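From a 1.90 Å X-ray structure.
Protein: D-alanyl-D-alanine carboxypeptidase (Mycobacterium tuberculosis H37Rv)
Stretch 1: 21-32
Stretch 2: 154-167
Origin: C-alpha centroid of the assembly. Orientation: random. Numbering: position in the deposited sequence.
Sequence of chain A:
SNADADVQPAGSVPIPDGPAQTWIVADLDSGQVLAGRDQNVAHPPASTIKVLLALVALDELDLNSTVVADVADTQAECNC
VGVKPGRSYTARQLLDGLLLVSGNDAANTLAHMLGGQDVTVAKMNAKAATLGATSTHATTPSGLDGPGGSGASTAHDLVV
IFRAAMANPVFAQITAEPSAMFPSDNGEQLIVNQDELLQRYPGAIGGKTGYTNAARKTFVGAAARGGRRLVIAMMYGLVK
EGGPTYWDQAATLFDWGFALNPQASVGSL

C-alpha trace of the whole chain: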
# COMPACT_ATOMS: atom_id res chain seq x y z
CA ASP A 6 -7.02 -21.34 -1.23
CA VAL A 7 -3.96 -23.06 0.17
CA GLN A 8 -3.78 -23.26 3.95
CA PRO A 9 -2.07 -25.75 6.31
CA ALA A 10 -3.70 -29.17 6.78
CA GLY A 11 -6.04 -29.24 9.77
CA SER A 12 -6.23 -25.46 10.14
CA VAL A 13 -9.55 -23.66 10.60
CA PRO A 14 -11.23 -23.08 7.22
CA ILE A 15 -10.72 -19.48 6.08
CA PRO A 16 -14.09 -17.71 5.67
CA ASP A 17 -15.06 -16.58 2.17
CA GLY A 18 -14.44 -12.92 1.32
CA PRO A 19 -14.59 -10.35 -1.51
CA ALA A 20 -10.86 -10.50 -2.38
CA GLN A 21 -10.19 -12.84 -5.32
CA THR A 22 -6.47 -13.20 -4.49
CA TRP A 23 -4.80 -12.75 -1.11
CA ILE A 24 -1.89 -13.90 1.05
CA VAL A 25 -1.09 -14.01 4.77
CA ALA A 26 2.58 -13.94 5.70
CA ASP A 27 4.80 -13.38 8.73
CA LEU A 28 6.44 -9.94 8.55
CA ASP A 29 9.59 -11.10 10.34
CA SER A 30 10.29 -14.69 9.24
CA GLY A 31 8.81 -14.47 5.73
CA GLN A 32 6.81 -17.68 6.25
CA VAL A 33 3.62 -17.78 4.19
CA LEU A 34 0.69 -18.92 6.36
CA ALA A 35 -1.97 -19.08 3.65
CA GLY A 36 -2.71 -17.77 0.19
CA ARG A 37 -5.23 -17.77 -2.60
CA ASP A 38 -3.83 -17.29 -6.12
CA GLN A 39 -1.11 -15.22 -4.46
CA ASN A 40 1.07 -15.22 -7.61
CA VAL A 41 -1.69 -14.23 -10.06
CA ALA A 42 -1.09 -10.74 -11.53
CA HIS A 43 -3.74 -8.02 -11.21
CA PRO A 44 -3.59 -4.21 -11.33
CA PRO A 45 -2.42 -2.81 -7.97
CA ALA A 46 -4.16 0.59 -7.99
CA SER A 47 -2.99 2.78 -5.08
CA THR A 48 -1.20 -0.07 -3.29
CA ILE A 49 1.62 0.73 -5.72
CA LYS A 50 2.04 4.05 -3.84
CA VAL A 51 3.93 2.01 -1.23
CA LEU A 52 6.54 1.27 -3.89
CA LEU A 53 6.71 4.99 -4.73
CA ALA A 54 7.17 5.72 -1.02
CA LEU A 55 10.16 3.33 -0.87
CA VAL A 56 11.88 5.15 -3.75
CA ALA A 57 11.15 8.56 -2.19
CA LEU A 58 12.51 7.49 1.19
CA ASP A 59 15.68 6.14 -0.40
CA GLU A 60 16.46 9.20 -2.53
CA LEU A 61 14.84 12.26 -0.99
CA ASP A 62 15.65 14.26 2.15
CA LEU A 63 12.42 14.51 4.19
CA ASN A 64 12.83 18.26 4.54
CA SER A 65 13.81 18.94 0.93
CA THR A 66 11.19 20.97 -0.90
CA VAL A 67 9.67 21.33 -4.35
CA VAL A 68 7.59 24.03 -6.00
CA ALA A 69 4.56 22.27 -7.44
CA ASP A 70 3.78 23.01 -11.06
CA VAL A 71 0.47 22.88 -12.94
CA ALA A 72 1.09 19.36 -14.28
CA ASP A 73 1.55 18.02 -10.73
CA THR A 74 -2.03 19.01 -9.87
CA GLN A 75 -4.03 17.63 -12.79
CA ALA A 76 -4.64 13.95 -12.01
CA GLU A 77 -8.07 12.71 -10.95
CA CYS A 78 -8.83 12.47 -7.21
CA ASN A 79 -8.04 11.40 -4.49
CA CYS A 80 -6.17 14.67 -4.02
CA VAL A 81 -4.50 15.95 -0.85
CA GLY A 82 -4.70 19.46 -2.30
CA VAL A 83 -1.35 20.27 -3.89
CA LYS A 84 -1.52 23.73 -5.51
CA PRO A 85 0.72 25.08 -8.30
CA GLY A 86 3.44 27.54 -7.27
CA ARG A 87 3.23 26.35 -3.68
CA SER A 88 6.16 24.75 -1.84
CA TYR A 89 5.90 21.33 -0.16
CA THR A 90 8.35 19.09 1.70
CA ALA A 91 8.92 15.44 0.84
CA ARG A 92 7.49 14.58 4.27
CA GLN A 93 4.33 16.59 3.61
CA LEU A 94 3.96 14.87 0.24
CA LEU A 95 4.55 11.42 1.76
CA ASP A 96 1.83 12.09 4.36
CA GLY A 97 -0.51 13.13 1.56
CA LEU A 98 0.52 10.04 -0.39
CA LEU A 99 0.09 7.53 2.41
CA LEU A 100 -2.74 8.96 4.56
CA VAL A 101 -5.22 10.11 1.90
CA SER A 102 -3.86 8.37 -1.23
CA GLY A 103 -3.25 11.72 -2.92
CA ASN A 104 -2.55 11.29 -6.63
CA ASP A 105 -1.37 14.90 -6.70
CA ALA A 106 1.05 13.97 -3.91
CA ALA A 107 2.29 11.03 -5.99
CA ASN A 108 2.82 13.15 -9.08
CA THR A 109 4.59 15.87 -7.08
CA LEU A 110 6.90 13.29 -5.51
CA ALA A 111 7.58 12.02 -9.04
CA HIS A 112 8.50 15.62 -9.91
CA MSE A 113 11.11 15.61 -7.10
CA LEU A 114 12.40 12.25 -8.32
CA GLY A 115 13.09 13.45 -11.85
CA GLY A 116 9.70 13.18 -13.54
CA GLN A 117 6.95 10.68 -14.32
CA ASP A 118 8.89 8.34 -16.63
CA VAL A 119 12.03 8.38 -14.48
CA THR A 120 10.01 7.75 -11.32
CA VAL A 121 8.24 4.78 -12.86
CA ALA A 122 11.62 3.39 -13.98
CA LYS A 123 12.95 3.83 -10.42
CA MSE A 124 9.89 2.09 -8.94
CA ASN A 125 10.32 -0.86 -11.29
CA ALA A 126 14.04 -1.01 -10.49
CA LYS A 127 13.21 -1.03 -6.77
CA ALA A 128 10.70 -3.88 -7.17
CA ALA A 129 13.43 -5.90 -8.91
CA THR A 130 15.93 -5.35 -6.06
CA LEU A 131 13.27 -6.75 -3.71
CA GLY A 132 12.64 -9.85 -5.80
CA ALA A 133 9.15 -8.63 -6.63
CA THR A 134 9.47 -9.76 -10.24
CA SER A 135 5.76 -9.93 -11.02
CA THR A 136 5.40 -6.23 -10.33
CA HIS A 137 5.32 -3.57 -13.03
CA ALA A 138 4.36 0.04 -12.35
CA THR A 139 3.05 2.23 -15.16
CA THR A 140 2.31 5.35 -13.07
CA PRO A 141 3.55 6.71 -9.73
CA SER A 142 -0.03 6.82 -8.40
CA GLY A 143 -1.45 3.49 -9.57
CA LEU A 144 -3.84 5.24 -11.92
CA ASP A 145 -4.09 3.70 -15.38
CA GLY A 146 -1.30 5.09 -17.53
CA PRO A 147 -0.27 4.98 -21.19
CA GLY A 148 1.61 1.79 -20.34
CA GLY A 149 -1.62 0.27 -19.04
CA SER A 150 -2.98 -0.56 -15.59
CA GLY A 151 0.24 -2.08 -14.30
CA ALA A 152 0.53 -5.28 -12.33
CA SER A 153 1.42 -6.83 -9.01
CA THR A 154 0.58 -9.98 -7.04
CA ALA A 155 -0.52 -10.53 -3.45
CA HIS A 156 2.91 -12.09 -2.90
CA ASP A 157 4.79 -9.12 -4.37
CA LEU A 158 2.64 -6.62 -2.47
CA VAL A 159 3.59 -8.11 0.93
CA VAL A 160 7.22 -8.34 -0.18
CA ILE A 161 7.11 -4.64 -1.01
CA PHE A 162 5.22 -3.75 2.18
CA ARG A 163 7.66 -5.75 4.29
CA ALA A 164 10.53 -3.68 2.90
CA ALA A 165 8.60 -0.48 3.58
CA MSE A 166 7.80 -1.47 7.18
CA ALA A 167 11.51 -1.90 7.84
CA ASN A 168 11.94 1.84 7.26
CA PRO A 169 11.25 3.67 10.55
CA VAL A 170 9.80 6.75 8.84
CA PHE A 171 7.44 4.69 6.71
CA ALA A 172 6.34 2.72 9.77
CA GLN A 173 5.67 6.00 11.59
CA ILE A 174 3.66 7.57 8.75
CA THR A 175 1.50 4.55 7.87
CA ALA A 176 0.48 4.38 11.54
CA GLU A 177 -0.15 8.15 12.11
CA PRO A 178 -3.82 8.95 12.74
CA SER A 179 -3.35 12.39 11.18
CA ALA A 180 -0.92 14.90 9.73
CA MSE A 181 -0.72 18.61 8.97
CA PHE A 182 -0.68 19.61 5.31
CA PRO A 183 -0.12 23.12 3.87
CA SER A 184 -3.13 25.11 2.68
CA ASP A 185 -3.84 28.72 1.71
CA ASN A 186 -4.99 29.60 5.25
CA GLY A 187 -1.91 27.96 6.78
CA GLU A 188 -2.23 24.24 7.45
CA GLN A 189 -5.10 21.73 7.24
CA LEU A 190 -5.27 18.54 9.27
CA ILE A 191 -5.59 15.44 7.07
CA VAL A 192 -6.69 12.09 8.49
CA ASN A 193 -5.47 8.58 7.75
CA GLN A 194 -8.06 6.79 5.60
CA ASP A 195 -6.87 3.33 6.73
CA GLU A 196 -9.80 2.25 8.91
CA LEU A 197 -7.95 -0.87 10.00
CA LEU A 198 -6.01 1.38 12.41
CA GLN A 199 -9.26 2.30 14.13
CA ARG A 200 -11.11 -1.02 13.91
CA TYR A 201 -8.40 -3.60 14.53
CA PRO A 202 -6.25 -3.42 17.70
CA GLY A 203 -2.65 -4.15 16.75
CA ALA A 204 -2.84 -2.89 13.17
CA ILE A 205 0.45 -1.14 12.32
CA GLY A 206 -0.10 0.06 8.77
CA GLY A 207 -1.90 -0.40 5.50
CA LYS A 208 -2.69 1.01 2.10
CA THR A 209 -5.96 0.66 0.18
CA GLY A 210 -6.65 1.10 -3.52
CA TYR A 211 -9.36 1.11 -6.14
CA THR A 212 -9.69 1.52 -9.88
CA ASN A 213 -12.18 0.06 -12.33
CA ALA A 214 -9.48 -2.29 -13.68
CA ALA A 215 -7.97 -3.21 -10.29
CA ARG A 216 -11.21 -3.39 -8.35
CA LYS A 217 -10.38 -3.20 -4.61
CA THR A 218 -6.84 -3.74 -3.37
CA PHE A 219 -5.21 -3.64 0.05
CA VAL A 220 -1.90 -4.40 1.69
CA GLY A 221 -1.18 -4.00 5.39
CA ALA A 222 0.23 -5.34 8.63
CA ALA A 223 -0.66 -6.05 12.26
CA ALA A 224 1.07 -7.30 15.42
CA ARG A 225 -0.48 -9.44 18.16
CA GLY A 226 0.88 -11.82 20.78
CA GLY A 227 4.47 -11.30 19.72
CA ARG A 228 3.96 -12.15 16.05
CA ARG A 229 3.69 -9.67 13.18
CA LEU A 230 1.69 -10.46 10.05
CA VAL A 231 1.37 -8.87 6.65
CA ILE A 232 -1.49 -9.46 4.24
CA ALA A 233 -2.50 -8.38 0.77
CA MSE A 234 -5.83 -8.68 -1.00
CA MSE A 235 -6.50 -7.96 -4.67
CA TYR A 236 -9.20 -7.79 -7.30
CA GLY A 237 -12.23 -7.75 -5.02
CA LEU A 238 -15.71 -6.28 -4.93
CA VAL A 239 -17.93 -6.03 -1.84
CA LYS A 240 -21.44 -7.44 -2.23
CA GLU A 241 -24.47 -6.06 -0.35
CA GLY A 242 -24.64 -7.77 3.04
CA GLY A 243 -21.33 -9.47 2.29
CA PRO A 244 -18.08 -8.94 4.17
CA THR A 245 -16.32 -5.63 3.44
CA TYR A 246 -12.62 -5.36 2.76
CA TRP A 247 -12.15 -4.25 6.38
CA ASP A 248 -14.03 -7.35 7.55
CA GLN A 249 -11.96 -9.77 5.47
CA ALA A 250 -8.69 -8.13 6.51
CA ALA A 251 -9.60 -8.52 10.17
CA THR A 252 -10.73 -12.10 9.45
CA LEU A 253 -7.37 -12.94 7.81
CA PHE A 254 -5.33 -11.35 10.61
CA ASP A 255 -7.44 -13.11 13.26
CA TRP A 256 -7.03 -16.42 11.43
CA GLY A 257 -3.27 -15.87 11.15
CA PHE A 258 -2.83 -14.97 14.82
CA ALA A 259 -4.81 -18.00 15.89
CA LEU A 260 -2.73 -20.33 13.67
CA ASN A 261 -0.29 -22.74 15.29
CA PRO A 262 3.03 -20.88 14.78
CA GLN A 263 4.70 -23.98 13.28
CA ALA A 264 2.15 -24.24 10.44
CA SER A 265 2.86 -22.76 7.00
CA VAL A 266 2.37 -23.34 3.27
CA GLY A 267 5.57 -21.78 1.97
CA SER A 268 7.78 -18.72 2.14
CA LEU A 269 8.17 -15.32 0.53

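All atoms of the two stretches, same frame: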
# COMPACT_ATOMS: atom_id res chain seq x y z
N GLN A 21 -10.36 -11.65 -4.49
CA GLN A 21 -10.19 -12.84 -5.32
C GLN A 21 -8.78 -13.46 -5.22
O GLN A 21 -8.62 -14.65 -5.47
CB GLN A 21 -10.60 -12.59 -6.77
CG GLN A 21 -12.11 -12.42 -6.94
CD GLN A 21 -12.89 -13.61 -6.42
OE1 GLN A 21 -12.92 -14.66 -7.06
NE2 GLN A 21 -13.50 -13.46 -5.25
N THR A 22 -7.78 -12.65 -4.87
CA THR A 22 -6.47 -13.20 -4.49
C THR A 22 -6.04 -12.56 -3.19
O THR A 22 -6.40 -11.43 -2.92
CB THR A 22 -5.36 -12.94 -5.53
OG1 THR A 22 -4.89 -11.59 -5.40
CG2 THR A 22 -5.86 -13.21 -6.97
N TRP A 23 -5.27 -13.28 -2.39
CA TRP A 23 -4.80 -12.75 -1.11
C TRP A 23 -3.68 -13.64 -0.58
O TRP A 23 -3.47 -14.75 -1.08
CB TRP A 23 -5.95 -12.61 -0.09
CG TRP A 23 -6.79 -13.86 0.08
CD1 TRP A 23 -8.00 -14.12 -0.52
CD2 TRP A 23 -6.50 -15.00 0.89
NE1 TRP A 23 -8.46 -15.35 -0.13
CE2 TRP A 23 -7.55 -15.92 0.73
CE3 TRP A 23 -5.43 -15.34 1.73
CZ2 TRP A 23 -7.58 -17.15 1.39
CZ3 TRP A 23 -5.46 -16.57 2.38
CH2 TRP A 23 -6.52 -17.46 2.20
N ILE A 24 -2.97 -13.14 0.43
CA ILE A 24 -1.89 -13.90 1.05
C ILE A 24 -1.78 -13.45 2.49
O ILE A 24 -2.13 -12.33 2.81
CB ILE A 24 -0.54 -13.70 0.29
CG1 ILE A 24 0.53 -14.69 0.76
CG2 ILE A 24 -0.04 -12.25 0.41
CD1 ILE A 24 1.80 -14.67 -0.10
N VAL A 25 -1.35 -14.35 3.38
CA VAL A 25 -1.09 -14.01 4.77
C VAL A 25 0.32 -14.50 5.06
O VAL A 25 0.63 -15.68 4.87
CB VAL A 25 -2.06 -14.72 5.75
CG1 VAL A 25 -1.75 -14.31 7.19
CG2 VAL A 25 -3.50 -14.39 5.41
N ALA A 26 1.19 -13.59 5.48
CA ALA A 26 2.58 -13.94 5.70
C ALA A 26 3.07 -13.35 7.01
O ALA A 26 2.42 -12.46 7.58
CB ALA A 26 3.46 -13.49 4.51
N ASP A 27 4.20 -13.86 7.49
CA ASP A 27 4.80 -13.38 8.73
C ASP A 27 5.81 -12.30 8.33
O ASP A 27 6.71 -12.55 7.54
CB ASP A 27 5.49 -14.54 9.45
CG ASP A 27 6.11 -14.15 10.80
OD1 ASP A 27 6.88 -13.17 10.86
OD2 ASP A 27 5.84 -14.85 11.79
N LEU A 28 5.63 -11.11 8.88
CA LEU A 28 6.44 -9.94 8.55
C LEU A 28 7.93 -10.15 8.85
O LEU A 28 8.80 -9.61 8.15
CB LEU A 28 5.90 -8.74 9.33
CG LEU A 28 6.36 -7.32 8.99
CD1 LEU A 28 5.92 -6.92 7.58
CD2 LEU A 28 5.82 -6.36 10.02
N ASP A 29 8.22 -10.93 9.88
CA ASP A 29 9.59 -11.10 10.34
C ASP A 29 10.31 -12.31 9.74
O ASP A 29 11.45 -12.19 9.29
CB ASP A 29 9.63 -11.14 11.88
CG ASP A 29 9.16 -9.83 12.50
OD1 ASP A 29 9.87 -8.81 12.32
OD2 ASP A 29 8.09 -9.80 13.14
N SER A 30 9.66 -13.46 9.72
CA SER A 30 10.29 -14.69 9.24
C SER A 30 10.12 -14.90 7.73
O SER A 30 10.91 -15.63 7.12
CB SER A 30 9.73 -15.89 9.99
OG SER A 30 8.41 -16.17 9.53
N GLY A 31 9.11 -14.28 7.14
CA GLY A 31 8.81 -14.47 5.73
C GLY A 31 8.05 -15.75 5.40
O GLY A 31 7.81 -16.04 4.22
N GLN A 32 7.68 -16.52 6.43
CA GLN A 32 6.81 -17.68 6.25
C GLN A 32 5.48 -17.25 5.65
O GLN A 32 4.92 -16.23 6.05
CB GLN A 32 6.48 -18.35 7.59
CG GLN A 32 7.63 -18.98 8.34
CD GLN A 32 7.25 -19.25 9.80
OE1 GLN A 32 7.40 -18.38 10.66
NE2 GLN A 32 6.72 -20.45 10.07
N THR A 154 1.21 -8.76 -7.55
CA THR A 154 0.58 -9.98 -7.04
C THR A 154 0.47 -9.80 -5.54
O THR A 154 1.16 -8.95 -4.97
CB THR A 154 1.41 -11.24 -7.35
OG1 THR A 154 2.68 -11.16 -6.69
CG2 THR A 154 1.63 -11.39 -8.87
N ALA A 155 -0.40 -10.58 -4.91
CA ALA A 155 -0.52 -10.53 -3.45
C ALA A 155 0.84 -10.80 -2.81
O ALA A 155 1.25 -10.11 -1.87
CB ALA A 155 -1.57 -11.55 -2.97
N HIS A 156 1.55 -11.79 -3.34
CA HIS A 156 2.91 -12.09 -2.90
C HIS A 156 3.84 -10.88 -3.03
O HIS A 156 4.50 -10.49 -2.06
CB HIS A 156 3.47 -13.29 -3.67
CG HIS A 156 4.93 -13.50 -3.48
ND1 HIS A 156 5.89 -12.80 -4.18
CD2 HIS A 156 5.61 -14.34 -2.65
CE1 HIS A 156 7.09 -13.20 -3.80
NE2 HIS A 156 6.95 -14.14 -2.88
N ASP A 157 3.92 -10.29 -4.22
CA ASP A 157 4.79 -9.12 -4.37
C ASP A 157 4.39 -7.94 -3.49
O ASP A 157 5.25 -7.21 -2.99
CB ASP A 157 4.85 -8.65 -5.83
CG ASP A 157 5.70 -9.55 -6.70
OD1 ASP A 157 6.06 -10.66 -6.24
OD2 ASP A 157 6.01 -9.15 -7.85
N LEU A 158 3.08 -7.73 -3.31
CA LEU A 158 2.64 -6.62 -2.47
C LEU A 158 3.16 -6.75 -1.02
O LEU A 158 3.61 -5.77 -0.44
CB LEU A 158 1.10 -6.46 -2.50
CG LEU A 158 0.51 -5.91 -3.80
CD1 LEU A 158 -1.02 -5.77 -3.67
CD2 LEU A 158 1.14 -4.56 -4.14
N VAL A 159 3.10 -7.95 -0.45
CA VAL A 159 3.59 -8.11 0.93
C VAL A 159 5.11 -8.05 0.98
O VAL A 159 5.68 -7.62 1.98
CB VAL A 159 3.04 -9.38 1.66
CG1 VAL A 159 1.52 -9.33 1.73
CG2 VAL A 159 3.51 -10.68 1.01
N VAL A 160 5.77 -8.47 -0.09
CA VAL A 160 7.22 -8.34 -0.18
C VAL A 160 7.58 -6.86 -0.18
O VAL A 160 8.52 -6.42 0.52
CB VAL A 160 7.75 -9.05 -1.44
CG1 VAL A 160 9.21 -8.66 -1.71
CG2 VAL A 160 7.61 -10.58 -1.28
N ILE A 161 6.84 -6.08 -0.94
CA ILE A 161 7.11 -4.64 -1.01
C ILE A 161 6.76 -3.97 0.32
O ILE A 161 7.52 -3.14 0.83
CB ILE A 161 6.32 -3.99 -2.18
CG1 ILE A 161 6.99 -4.37 -3.51
CG2 ILE A 161 6.25 -2.47 -2.03
CD1 ILE A 161 6.07 -4.30 -4.73
N PHE A 162 5.63 -4.34 0.91
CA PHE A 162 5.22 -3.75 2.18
C PHE A 162 6.17 -4.09 3.33
O PHE A 162 6.38 -3.30 4.25
CB PHE A 162 3.81 -4.19 2.56
CG PHE A 162 3.13 -3.23 3.49
CD1 PHE A 162 2.58 -2.06 3.00
CD2 PHE A 162 3.05 -3.50 4.85
CE1 PHE A 162 1.94 -1.16 3.86
CE2 PHE A 162 2.42 -2.61 5.71
CZ PHE A 162 1.87 -1.44 5.22
N ARG A 163 6.71 -5.29 3.29
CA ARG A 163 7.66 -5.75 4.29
C ARG A 163 8.92 -4.89 4.26
O ARG A 163 9.47 -4.52 5.30
CB ARG A 163 8.00 -7.22 4.01
CG ARG A 163 8.87 -7.88 5.03
CD ARG A 163 8.89 -9.38 4.78
NE ARG A 163 9.74 -10.06 5.74
CZ ARG A 163 10.55 -11.06 5.44
NH1 ARG A 163 10.63 -11.50 4.19
NH2 ARG A 163 11.29 -11.61 6.39
N ALA A 164 9.37 -4.55 3.05
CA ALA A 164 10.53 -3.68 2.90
C ALA A 164 10.21 -2.28 3.42
O ALA A 164 11.06 -1.64 4.06
CB ALA A 164 10.97 -3.62 1.42
N ALA A 165 9.00 -1.80 3.14
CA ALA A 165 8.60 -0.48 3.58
C ALA A 165 8.50 -0.40 5.11
O ALA A 165 8.91 0.58 5.71
CB ALA A 165 7.29 -0.05 2.92
N MSE A 166 7.95 -1.44 5.73
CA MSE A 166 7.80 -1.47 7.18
C MSE A 166 9.12 -1.47 7.92
O MSE A 166 9.19 -1.10 9.10
CB MSE A 166 6.97 -2.68 7.61
CG MSE A 166 5.47 -2.54 7.32
SE MSE A 166 4.64 -1.00 8.23
CE MSE A 166 5.21 -1.40 10.05
N ALA A 167 10.18 -1.90 7.24
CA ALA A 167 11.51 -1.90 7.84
C ALA A 167 12.05 -0.49 7.98
O ALA A 167 12.93 -0.23 8.80
CB ALA A 167 12.45 -2.76 7.02
O HOH W 1 -2.28 -12.24 -6.57
O HOH W 2 13.21 -14.28 5.21

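Strand 22-27 packs against the helix that begins at Ala 155, the two axes running in broadly the same direction at 42° and coming within 7.7 Å; together the stretches bury 494 Å². Gln 21 lies out of reach, and contact begins with Thr 22, whose side chain points toward the helix. Its OG1 lies 4.1 Å from Ala 155 CB and donates to water 1 (OG1 to water O, 2.9 Å), which also accepts from the backbone of the first helical turn (Ala 155 N to water O, 3.0 Å). The water thus bridges the start of the strand to a free helix N-H, while Thr 154 caps the same end by accepting from Asp 157 (Asp 157 N to Thr 154 OG1, 2.9 Å). The CA-to-CB bond of Trp 23 points away, and only its backbone comes within contact distance: its C is 3.8 Å from Ala 155 CB, a close approach that the small alanine permits.

Ile 24 is the main apolar contact of the strand. With chi1 and chi2 both t, it sets CG2 3.8 Å from Ala 155 CB and 3.6 Å from Val 159 CG1, while its CD1 reaches to 4.0 Å from His 156 CA. Ala 155 and Val 159, one helical turn apart, both point toward the strand and so receive the branched side chain together. Val 25 points away, as strand alternation requires. Ala 26 faces the helix again, but more loosely, its CB 4.5 Å from Val 159 CG2.

At its end the strand gives way to a turn, where polar contacts join the apolar ones. Asp 27, the last strand residue, points away and organises the turn: its OD1 accepts from Asp 29 N (2.8 Å) and Ser 30 N (3.0 Å), and its backbone O accepts from Gly 31 N (3.0 Å). Leu 28 is buried; its CB points sideways, but the side-chain end comes nearer the helix, placing CD1 4.0 Å from Arg 163 CG and 4.4 Å from Met 166 CB, a selenomethionine. The extended Arg 163, t through chi3, brings its guanidinium to the turn. NE donates to Leu 28 O (2.6 Å) and NH2 to Asp 29 O (3.0 Å), both acceptors lying at the guanidinium edge, near its plane; Asp 27 O and Gly 31 N lie over one face. Across this contact the charged group is therefore held by backbone carbonyls rather than by an acidic side chain. Gly 31 has positive phi, which favours glycine, and an ideal CB here would sit a tight 3.1 Å from Arg 163 NH1.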